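Local coordinates for putative uncharacterized protein PH0242 (Pyrococcus horikoshii, PDB 3VU1) that forms the C-terminal globular domain of the archaeal oligosaccharyltransferase AglB, a module built mainly of beta sheets that carries a calcium ion, at residues R251-Y256 with I283-R288; I340-G345 with I476-Y481; Y385-Y390 with I429-G434. All blocks are in the same frame, centred on the assembly; numbering follows the deposited sequence.

Contact 1: R251-Y256 with I283-R288; sequences RPFAIY and ISAFGR. With CA (calcium ion), chain C.
With CG between its backbone N and carbonyl carbon (chi1 70°), R288 sets that atom at the tip of the F253 ring, whose own CG stands beside its backbone N, anti to the carbonyl carbon (chi1 -48°). The arginine's aliphatic part crosses the ring tip, with R288 CG 3.5 Å from F253 CZ, and the guanidinium is turned 62° from the ring plane. R288 O lies at the ring edge, 3.3 Å from F253 CE2. A285 CB also comes in at this edge, 3.8 Å from F253 CD2. Beyond the ring, R288 NE makes a salt bridge to D78.

On the same side of the sheet I255 and I283 touch through their CG1 atoms at 4.1 Å. The opposite side carries A254 and S284, a hydrogen-bonded antiparallel pair: A254 N gives to S284 O at 3.0 Å and S284 N returns to A254 O. Where the strand of 283-285 ends, F286 N bonds to P252 O at 2.8 Å.

The carbonyl of A285, between the residues that make these last bonds, S284 and F286, binds the calcium ion through O at 2.3 Å. This antiparallel strand pair of the Peripheral 1 region thus presents one backbone ligand to a metal site completed by E76, H319 and E322.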
loop_
_atom_site.group_PDB
_atom_site.type_symbol
_atom_site.label_atom_id
_atom_site.label_comp_id
_atom_site.label_asym_id
_atom_site.label_seq_id
_atom_site.Cartn_x
_atom_site.Cartn_y
_atom_site.Cartn_z
ATOM N N ARG A 251 -5.425 -3.775 -3.335
ATOM C CA ARG A 251 -5.605 -4.579 -4.527
ATOM C C ARG A 251 -4.314 -4.518 -5.276
ATOM O O ARG A 251 -3.997 -3.495 -5.901
ATOM C CB ARG A 251 -6.722 -4.021 -5.370
ATOM C CG ARG A 251 -8.080 -4.117 -4.713
ATOM C CD ARG A 251 -9.035 -3.204 -5.431
ATOM N NE ARG A 251 -10.403 -3.416 -4.993
ATOM C CZ ARG A 251 -11.442 -2.718 -5.442
ATOM N NH1 ARG A 251 -11.273 -1.774 -6.361
ATOM N NH2 ARG A 251 -12.651 -3.000 -4.994
ATOM N N PRO A 252 -3.529 -5.592 -5.184
ATOM C CA PRO A 252 -2.201 -5.598 -5.833
ATOM C C PRO A 252 -2.300 -5.434 -7.367
ATOM O O PRO A 252 -1.431 -4.788 -7.972
ATOM C CB PRO A 252 -1.599 -6.952 -5.439
ATOM C CG PRO A 252 -2.764 -7.802 -4.996
ATOM C CD PRO A 252 -3.859 -6.872 -4.523
ATOM N N PHE A 253 -3.350 -5.979 -7.978
ATOM C CA PHE A 253 -3.581 -5.791 -9.428
ATOM C C PHE A 253 -4.887 -5.051 -9.698
ATOM O O PHE A 253 -5.971 -5.553 -9.460
ATOM C CB PHE A 253 -3.533 -7.133 -10.170
ATOM C CG PHE A 253 -2.345 -7.949 -9.799
ATOM C CD1 PHE A 253 -2.485 -9.089 -8.997
ATOM C CD2 PHE A 253 -1.064 -7.547 -10.188
ATOM C CE1 PHE A 253 -1.367 -9.838 -8.627
ATOM C CE2 PHE A 253 0.049 -8.276 -9.801
ATOM C CZ PHE A 253 -0.105 -9.423 -9.017
ATOM N N ALA A 254 -4.766 -3.838 -10.192
ATOM C CA ALA A 254 -5.931 -2.993 -10.324
ATOM C C ALA A 254 -5.968 -2.259 -11.669
ATOM O O ALA A 254 -4.935 -2.115 -12.367
ATOM C CB ALA A 254 -5.974 -1.994 -9.188
ATOM N N ILE A 255 -7.171 -1.801 -12.008
ATOM C CA ILE A 255 -7.397 -1.018 -13.202
ATOM C C ILE A 255 -7.679 0.403 -12.746
ATOM O O ILE A 255 -8.606 0.633 -11.971
ATOM C CB ILE A 255 -8.587 -1.581 -14.013
ATOM C CG1 ILE A 255 -8.189 -2.916 -14.625
ATOM C CG2 ILE A 255 -9.045 -0.564 -15.053
ATOM C CD1 ILE A 255 -9.328 -3.709 -15.219
ATOM N N TYR A 256 -6.881 1.349 -13.229
ATOM C CA TYR A 256 -7.075 2.725 -12.838
ATOM C C TYR A 256 -7.859 3.598 -13.810
ATOM O O TYR A 256 -8.133 4.752 -13.495
ATOM C CB TYR A 256 -5.745 3.392 -12.481
ATOM C CG TYR A 256 -4.727 3.552 -13.582
ATOM C CD1 TYR A 256 -4.542 4.784 -14.210
ATOM C CD2 TYR A 256 -3.916 2.485 -13.980
ATOM C CE1 TYR A 256 -3.586 4.948 -15.203
ATOM C CE2 TYR A 256 -2.957 2.636 -14.974
ATOM C CZ TYR A 256 -2.790 3.873 -15.563
ATOM O OH TYR A 256 -1.856 4.038 -16.541
ATOM N N ILE A 283 -3.751 -0.850 -16.444
ATOM C CA ILE A 283 -3.477 -1.707 -15.303
ATOM C C ILE A 283 -2.363 -1.153 -14.425
ATOM O O ILE A 283 -1.311 -0.719 -14.913
ATOM C CB ILE A 283 -3.167 -3.132 -15.778
ATOM C CG1 ILE A 283 -4.484 -3.753 -16.268
ATOM C CG2 ILE A 283 -2.496 -3.940 -14.673
ATOM C CD1 ILE A 283 -4.403 -5.171 -16.802
ATOM N N SER A 284 -2.614 -1.142 -13.126
ATOM C CA SER A 284 -1.568 -0.854 -12.161
ATOM C C SER A 284 -1.229 -2.110 -11.360
ATOM O O SER A 284 -2.086 -2.649 -10.670
ATOM C CB SER A 284 -2.009 0.277 -11.251
ATOM O OG SER A 284 -1.111 0.397 -10.182
ATOM N N ALA A 285 -0.004 -2.610 -11.503
ATOM C CA ALA A 285 0.457 -3.763 -10.714
ATOM C C ALA A 285 1.425 -3.296 -9.632
ATOM O O ALA A 285 2.492 -2.712 -9.929
ATOM C CB ALA A 285 1.100 -4.826 -11.595
ATOM N N PHE A 286 1.049 -3.544 -8.380
ATOM C CA PHE A 286 1.772 -2.967 -7.256
ATOM C C PHE A 286 2.712 -3.926 -6.487
ATOM O O PHE A 286 2.281 -4.736 -5.656
ATOM C CB PHE A 286 0.800 -2.289 -6.269
ATOM C CG PHE A 286 1.502 -1.408 -5.278
ATOM C CD1 PHE A 286 1.747 -0.068 -5.577
ATOM C CD2 PHE A 286 1.985 -1.940 -4.074
ATOM C CE1 PHE A 286 2.415 0.734 -4.674
ATOM C CE2 PHE A 286 2.666 -1.146 -3.182
ATOM C CZ PHE A 286 2.878 0.194 -3.481
ATOM N N GLY A 287 4.006 -3.806 -6.728
ATOM C CA GLY A 287 4.961 -4.608 -5.982
ATOM C C GLY A 287 5.277 -5.991 -6.519
ATOM O O GLY A 287 6.353 -6.512 -6.234
ATOM N N ARG A 288 4.357 -6.614 -7.248
ATOM C CA ARG A 288 4.672 -7.879 -7.921
ATOM C C ARG A 288 4.181 -7.959 -9.370
ATOM O O ARG A 288 3.171 -7.348 -9.740
ATOM C CB ARG A 288 4.221 -9.101 -7.102
ATOM C CG ARG A 288 2.729 -9.297 -7.007
ATOM C CD ARG A 288 2.344 -10.656 -6.430
ATOM N NE ARG A 288 3.132 -10.946 -5.233
ATOM C CZ ARG A 288 3.343 -12.161 -4.718
ATOM N NH1 ARG A 288 2.804 -13.243 -5.274
ATOM N NH2 ARG A 288 4.104 -12.285 -3.640
HETATM CA CA CA C . 3.371 -0.647 -10.496
#

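Contact 2: I340-G345 with I476-Y481; sequences ILAQKG and IVEKEY
Y481 crosses the side chains of L341 and Q343 at a slant and reaches G345 with its hydroxyl, and the facing strand buries more of it than of any other residue here. Its CG is anti to the carbonyl carbon (chi1 -65°), and L341 O comes to the ring edge in its plane, 3.2 Å from Y481 CD1. L341 CD2 reaches the same ring carbon at 4.1 Å, and Q343 CG approaches CE1 obliquely, its amide plane standing nearly perpendicular to the ring. The hydroxyl has two partners: E80 hydrogen-bonds to it, and a water donates to Y481 OH at 2.8 Å. That water also donates to K344 O and accepts from Q343 NE2, tying the tyrosine to the strand across from it. The Q343 amide is held further by K291 N, which gives to OE1, and by D289 O, which takes NE2.

G345 sits at the far end of the ring, its CA 3.8 Å from Y481 OH; having no side chain, it leaves this place to the hydroxyl. Its backbone pairs both ways with V477: G345 N gives to V477 O at 2.9 Å and G345 O accepts from V477 N.

E478 is on the other, more exposed side of the sheet. Its chain bends at chi2 (-78°), and the carboxylate folds back over the neighbouring strand, with OE1 3.4 Å from Q343 CA and OE2 3.7 Å from A342 CB. K344 NZ is 4.2 Å from E478 OE1, beyond a salt bridge, though the opposite charges probably still attract.

With L341-Y481 and Q343-K479 also paired by two-way backbone bonds, this regular antiparallel pair joins strands 336-356 and 464-487 within a branched sheet.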
loop_
_atom_site.group_PDB
_atom_site.type_symbol
_atom_site.label_atom_id
_atom_site.label_comp_id
_atom_site.label_asym_id
_atom_site.label_seq_id
_atom_site.Cartn_x
_atom_site.Cartn_y
_atom_site.Cartn_z
ATOM N N ILE A 340 -11.676 -9.291 -12.673
ATOM C CA ILE A 340 -10.799 -10.184 -11.916
ATOM C C ILE A 340 -9.505 -10.546 -12.651
ATOM O O ILE A 340 -9.527 -10.909 -13.826
ATOM C CB ILE A 340 -11.543 -11.481 -11.497
ATOM C CG1 ILE A 340 -12.150 -11.334 -10.102
ATOM C CG2 ILE A 340 -10.582 -12.642 -11.369
ATOM C CD1 ILE A 340 -13.187 -10.260 -10.016
ATOM N N LEU A 341 -8.383 -10.442 -11.955
ATOM C CA LEU A 341 -7.161 -11.045 -12.440
ATOM C C LEU A 341 -6.950 -12.316 -11.632
ATOM O O LEU A 341 -6.937 -12.280 -10.406
ATOM C CB LEU A 341 -5.976 -10.087 -12.295
ATOM C CG LEU A 341 -4.657 -10.579 -12.933
ATOM C CD1 LEU A 341 -3.893 -9.426 -13.542
ATOM C CD2 LEU A 341 -3.741 -11.367 -11.979
ATOM N N ALA A 342 -6.832 -13.455 -12.300
ATOM C CA ALA A 342 -6.473 -14.686 -11.582
ATOM C C ALA A 342 -5.053 -15.125 -11.971
ATOM O O ALA A 342 -4.695 -15.139 -13.158
ATOM C CB ALA A 342 -7.488 -15.792 -11.772
ATOM N N GLN A 343 -4.252 -15.406 -10.941
ATOM C CA GLN A 343 -2.897 -15.911 -11.071
ATOM C C GLN A 343 -2.466 -16.596 -9.741
ATOM O O GLN A 343 -3.250 -16.709 -8.781
ATOM C CB GLN A 343 -1.931 -14.802 -11.527
ATOM C CG GLN A 343 -1.456 -13.868 -10.435
ATOM C CD GLN A 343 -0.390 -12.915 -10.903
ATOM O OE1 GLN A 343 -0.367 -12.538 -12.059
ATOM N NE2 GLN A 343 0.487 -12.501 -10.000
ATOM N N LYS A 344 -1.246 -17.104 -9.718
ATOM C CA LYS A 344 -0.720 -17.770 -8.551
ATOM C C LYS A 344 -0.430 -16.791 -7.409
ATOM O O LYS A 344 0.178 -15.739 -7.624
ATOM C CB LYS A 344 0.569 -18.493 -8.928
ATOM C CG LYS A 344 0.381 -19.696 -9.822
ATOM C CD LYS A 344 -0.435 -20.774 -9.131
ATOM C CE LYS A 344 -0.425 -22.085 -9.902
ATOM N NZ LYS A 344 -1.833 -22.576 -10.021
ATOM N N GLY A 345 -0.835 -17.144 -6.193
ATOM C CA GLY A 345 -0.473 -16.326 -5.056
ATOM C C GLY A 345 -0.870 -16.925 -3.733
ATOM O O GLY A 345 -1.495 -17.971 -3.697
ATOM N N ILE A 476 0.277 -21.726 -2.032
ATOM C CA ILE A 476 0.095 -21.103 -3.350
ATOM C C ILE A 476 -1.090 -21.709 -4.106
ATOM O O ILE A 476 -1.186 -22.912 -4.239
ATOM C CB ILE A 476 1.362 -21.193 -4.226
ATOM C CG1 ILE A 476 2.550 -20.538 -3.527
ATOM C CG2 ILE A 476 1.125 -20.549 -5.591
ATOM C CD1 ILE A 476 2.275 -19.147 -3.025
ATOM N N VAL A 477 -1.986 -20.854 -4.590
ATOM C CA VAL A 477 -3.184 -21.264 -5.315
ATOM C C VAL A 477 -3.379 -20.333 -6.500
ATOM O O VAL A 477 -2.703 -19.287 -6.574
ATOM C CB VAL A 477 -4.428 -21.168 -4.421
ATOM C CG1 VAL A 477 -4.298 -22.079 -3.213
ATOM C CG2 VAL A 477 -4.665 -19.731 -3.972
ATOM N N GLU A 478 -4.270 -20.704 -7.435
ATOM C CA GLU A 478 -4.814 -19.733 -8.406
ATOM C C GLU A 478 -5.724 -18.860 -7.591
ATOM O O GLU A 478 -6.717 -19.334 -7.037
ATOM C CB GLU A 478 -5.625 -20.366 -9.531
ATOM C CG GLU A 478 -4.834 -20.660 -10.798
ATOM C CD GLU A 478 -4.552 -19.447 -11.690
ATOM O OE1 GLU A 478 -3.353 -19.130 -11.893
ATOM O OE2 GLU A 478 -5.506 -18.834 -12.227
ATOM N N LYS A 479 -5.354 -17.595 -7.490
ATOM C CA LYS A 479 -6.049 -16.675 -6.614
ATOM C C LYS A 479 -6.753 -15.652 -7.498
ATOM O O LYS A 479 -6.226 -15.285 -8.567
ATOM C CB LYS A 479 -5.021 -16.009 -5.687
ATOM C CG LYS A 479 -5.588 -15.286 -4.483
ATOM C CD LYS A 479 -4.499 -14.556 -3.722
ATOM C CE LYS A 479 -5.093 -13.889 -2.489
ATOM N NZ LYS A 479 -4.078 -13.109 -1.727
ATOM N N GLU A 480 -7.934 -15.215 -7.059
ATOM C CA GLU A 480 -8.676 -14.138 -7.713
ATOM C C GLU A 480 -8.377 -12.781 -7.088
ATOM O O GLU A 480 -8.418 -12.631 -5.890
ATOM C CB GLU A 480 -10.161 -14.383 -7.595
ATOM C CG GLU A 480 -10.644 -15.612 -8.333
ATOM C CD GLU A 480 -11.979 -16.071 -7.781
ATOM O OE1 GLU A 480 -12.078 -16.193 -6.533
ATOM O OE2 GLU A 480 -12.928 -16.294 -8.576
ATOM N N TYR A 481 -8.093 -11.792 -7.914
ATOM C CA TYR A 481 -7.838 -10.445 -7.470
ATOM C C TYR A 481 -8.894 -9.522 -8.037
ATOM O O TYR A 481 -9.288 -9.666 -9.199
ATOM C CB TYR A 481 -6.486 -10.019 -7.979
ATOM C CG TYR A 481 -5.342 -10.837 -7.382
ATOM C CD1 TYR A 481 -4.784 -11.931 -8.070
ATOM C CD2 TYR A 481 -4.810 -10.503 -6.130
ATOM C CE1 TYR A 481 -3.726 -12.648 -7.522
ATOM C CE2 TYR A 481 -3.780 -11.219 -5.571
ATOM C CZ TYR A 481 -3.230 -12.282 -6.262
ATOM O OH TYR A 481 -2.202 -12.971 -5.668
HETATM O O HOH W 1 0.164 -13.012 -7.078
#

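Contact 3: Y385-Y390 with I429-G434; sequences YTADLY and IKLRPG
A387 N donates to I429 O at 2.8 Å, a fairly straight bond (164° at the hydrogen) lying in the carbonyl plane. The same oxygen receives a CA-H...O contact from T386 CA at 3.3 Å, so the I429 carbonyl is approached by two consecutive residues of the facing strand. A387 O accepts from I429 N in return, which closes the hydrogen-bonded pair. At the next hydrogen-bonded pair, Y385 with L431, L431 N bonds to Y385 O at 2.9 Å, while the reciprocal bond from Y385 N to L431 O is longer at 3.3 Å, its donor standing 40° above the carbonyl plane. The pairing is looser here, in that one bond, just before the chain leaves the strand at R432, whose guanidinium turns aside to a salt bridge with E384.

The apolar contact is confined to the side that bears A387, I429 and L431. I429 runs out with CD1 anti to CA (chi2 172°), and that methyl touches L389 CB at 3.8 Å. L431 reaches across diagonally instead, putting CD1 3.9 Å from A387 CB. V381 and I438 pack on L431, and V440 and L377 on L389, so strands 372-381 and 434-443 back this side.

T386 and K430 occupy the reverse, exposed side. There they brush only loosely, T386 OG1 being 4.1 Å from K430 CG, and their side chains cross at a slant.

The segments are the base of a long antiparallel beta hairpin, strands 385-401 and 412-431, in the Peripheral 2 region of the chain.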
loop_
_atom_site.group_PDB
_atom_site.type_symbol
_atom_site.label_atom_id
_atom_site.label_comp_id
_atom_site.label_asym_id
_atom_site.label_seq_id
_atom_site.Cartn_x
_atom_site.Cartn_y
_atom_site.Cartn_z
ATOM N N TYR A 385 -9.767 -24.283 -2.187
ATOM C CA TYR A 385 -8.718 -24.114 -3.163
ATOM C C TYR A 385 -8.029 -25.436 -3.285
ATOM O O TYR A 385 -8.222 -26.336 -2.460
ATOM C CB TYR A 385 -7.646 -23.116 -2.707
ATOM C CG TYR A 385 -8.053 -21.675 -2.566
ATOM C CD1 TYR A 385 -8.366 -21.147 -1.305
ATOM C CD2 TYR A 385 -8.088 -20.814 -3.678
ATOM C CE1 TYR A 385 -8.724 -19.815 -1.154
ATOM C CE2 TYR A 385 -8.453 -19.478 -3.533
ATOM C CZ TYR A 385 -8.765 -18.987 -2.265
ATOM O OH TYR A 385 -9.111 -17.670 -2.076
ATOM N N THR A 386 -7.202 -25.531 -4.318
ATOM C CA THR A 386 -6.191 -26.551 -4.391
ATOM C C THR A 386 -4.841 -25.851 -4.332
ATOM O O THR A 386 -4.480 -25.080 -5.212
ATOM C CB THR A 386 -6.400 -27.427 -5.634
ATOM O OG1 THR A 386 -7.624 -28.142 -5.441
ATOM C CG2 THR A 386 -5.225 -28.417 -5.865
ATOM N N ALA A 387 -4.116 -26.109 -3.255
ATOM C CA ALA A 387 -2.877 -25.400 -2.980
ATOM C C ALA A 387 -1.651 -26.283 -3.109
ATOM O O ALA A 387 -1.729 -27.493 -2.996
ATOM C CB ALA A 387 -2.928 -24.786 -1.586
ATOM N N ASP A 388 -0.530 -25.642 -3.380
ATOM C CA ASP A 388 0.782 -26.195 -3.160
ATOM C C ASP A 388 1.328 -25.532 -1.888
ATOM O O ASP A 388 1.004 -24.365 -1.602
ATOM C CB ASP A 388 1.674 -25.901 -4.363
ATOM C CG ASP A 388 1.225 -26.642 -5.623
ATOM O OD1 ASP A 388 1.807 -26.373 -6.701
ATOM O OD2 ASP A 388 0.292 -27.488 -5.529
ATOM N N LEU A 389 2.112 -26.278 -1.105
ATOM C CA LEU A 389 2.712 -25.734 0.114
ATOM C C LEU A 389 4.211 -25.571 -0.064
ATOM O O LEU A 389 4.885 -26.531 -0.392
ATOM C CB LEU A 389 2.411 -26.642 1.295
ATOM C CG LEU A 389 3.142 -26.402 2.624
ATOM C CD1 LEU A 389 2.923 -24.992 3.172
ATOM C CD2 LEU A 389 2.772 -27.482 3.649
ATOM N N TYR A 390 4.732 -24.366 0.142
ATOM C CA TYR A 390 6.171 -24.160 0.029
ATOM C C TYR A 390 6.778 -23.710 1.344
ATOM O O TYR A 390 6.064 -23.288 2.268
ATOM C CB TYR A 390 6.511 -23.078 -1.004
ATOM C CG TYR A 390 6.191 -23.397 -2.433
ATOM C CD1 TYR A 390 4.873 -23.348 -2.903
ATOM C CD2 TYR A 390 7.203 -23.714 -3.331
ATOM C CE1 TYR A 390 4.580 -23.626 -4.225
ATOM C CE2 TYR A 390 6.911 -23.998 -4.646
ATOM C CZ TYR A 390 5.607 -23.952 -5.087
ATOM O OH TYR A 390 5.323 -24.237 -6.399
ATOM N N ILE A 429 -2.812 -30.004 -2.237
ATOM C CA ILE A 429 -3.597 -29.994 -1.006
ATOM C C ILE A 429 -4.975 -29.408 -1.285
ATOM O O ILE A 429 -5.085 -28.328 -1.865
ATOM C CB ILE A 429 -2.929 -29.165 0.102
ATOM C CG1 ILE A 429 -1.516 -29.681 0.356
ATOM C CG2 ILE A 429 -3.780 -29.201 1.370
ATOM C CD1 ILE A 429 -0.694 -28.825 1.295
ATOM N N LYS A 430 -6.021 -30.119 -0.883
ATOM C CA LYS A 430 -7.382 -29.609 -0.999
ATOM C C LYS A 430 -7.752 -28.841 0.245
ATOM O O LYS A 430 -8.037 -29.440 1.263
ATOM C CB LYS A 430 -8.381 -30.750 -1.241
ATOM C CG LYS A 430 -8.626 -31.099 -2.711
ATOM C CD LYS A 430 -9.686 -32.198 -2.831
ATOM C CE LYS A 430 -10.669 -31.970 -3.978
ATOM N NZ LYS A 430 -10.049 -32.230 -5.308
ATOM N N LEU A 431 -7.744 -27.515 0.172
ATOM C CA LEU A 431 -8.206 -26.690 1.305
ATOM C C LEU A 431 -9.719 -26.456 1.332
ATOM O O LEU A 431 -10.357 -26.342 0.283
ATOM C CB LEU A 431 -7.491 -25.352 1.329
ATOM C CG LEU A 431 -5.980 -25.439 1.410
ATOM C CD1 LEU A 431 -5.419 -24.030 1.305
ATOM C CD2 LEU A 431 -5.574 -26.091 2.719
ATOM N N ARG A 432 -10.271 -26.374 2.542
ATOM C CA ARG A 432 -11.719 -26.225 2.771
ATOM C C ARG A 432 -11.980 -24.914 3.502
ATOM O O ARG A 432 -11.256 -24.571 4.437
ATOM C CB ARG A 432 -12.296 -27.373 3.637
ATOM C CG ARG A 432 -11.856 -28.793 3.280
ATOM C CD ARG A 432 -12.883 -29.544 2.439
ATOM N NE ARG A 432 -13.229 -28.806 1.224
ATOM C CZ ARG A 432 -14.469 -28.463 0.861
ATOM N NH1 ARG A 432 -15.523 -28.809 1.598
ATOM N NH2 ARG A 432 -14.651 -27.776 -0.258
ATOM N N PRO A 433 -13.037 -24.190 3.102
ATOM C CA PRO A 433 -13.391 -22.980 3.826
ATOM C C PRO A 433 -13.413 -23.245 5.325
ATOM O O PRO A 433 -14.046 -24.204 5.750
ATOM C CB PRO A 433 -14.802 -22.686 3.326
ATOM C CG PRO A 433 -14.821 -23.242 1.942
ATOM C CD PRO A 433 -13.971 -24.473 1.993
ATOM N N GLY A 434 -12.730 -22.404 6.105
ATOM C CA GLY A 434 -12.595 -22.594 7.549
ATOM C C GLY A 434 -11.224 -23.148 7.898
ATOM O O GLY A 434 -10.269 -23.011 7.123
#

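How the contacts relate
Contact 2 is the middle member: its centre lies 13 Å from those of contacts 1 and 3, which are themselves 25 Å apart with nearest atoms about 11 Å from each other. Toward contact 1, F253 meets Y481 edge-to-face, and F253 CZ packs 3.3 Å from Q343 NE2. Toward contact 3 the join runs through a shared sheet, where strand 464-487 neighbours 385-401: I476 N probably hydrogen-bonds to D388 O at 2.8 Å, and V477 CG1 packs 3.4 Å from A387 CB. The calcium ion belongs to contact 1 alone among the three; the L341 side chain of contact 2 is about 12 Å from it.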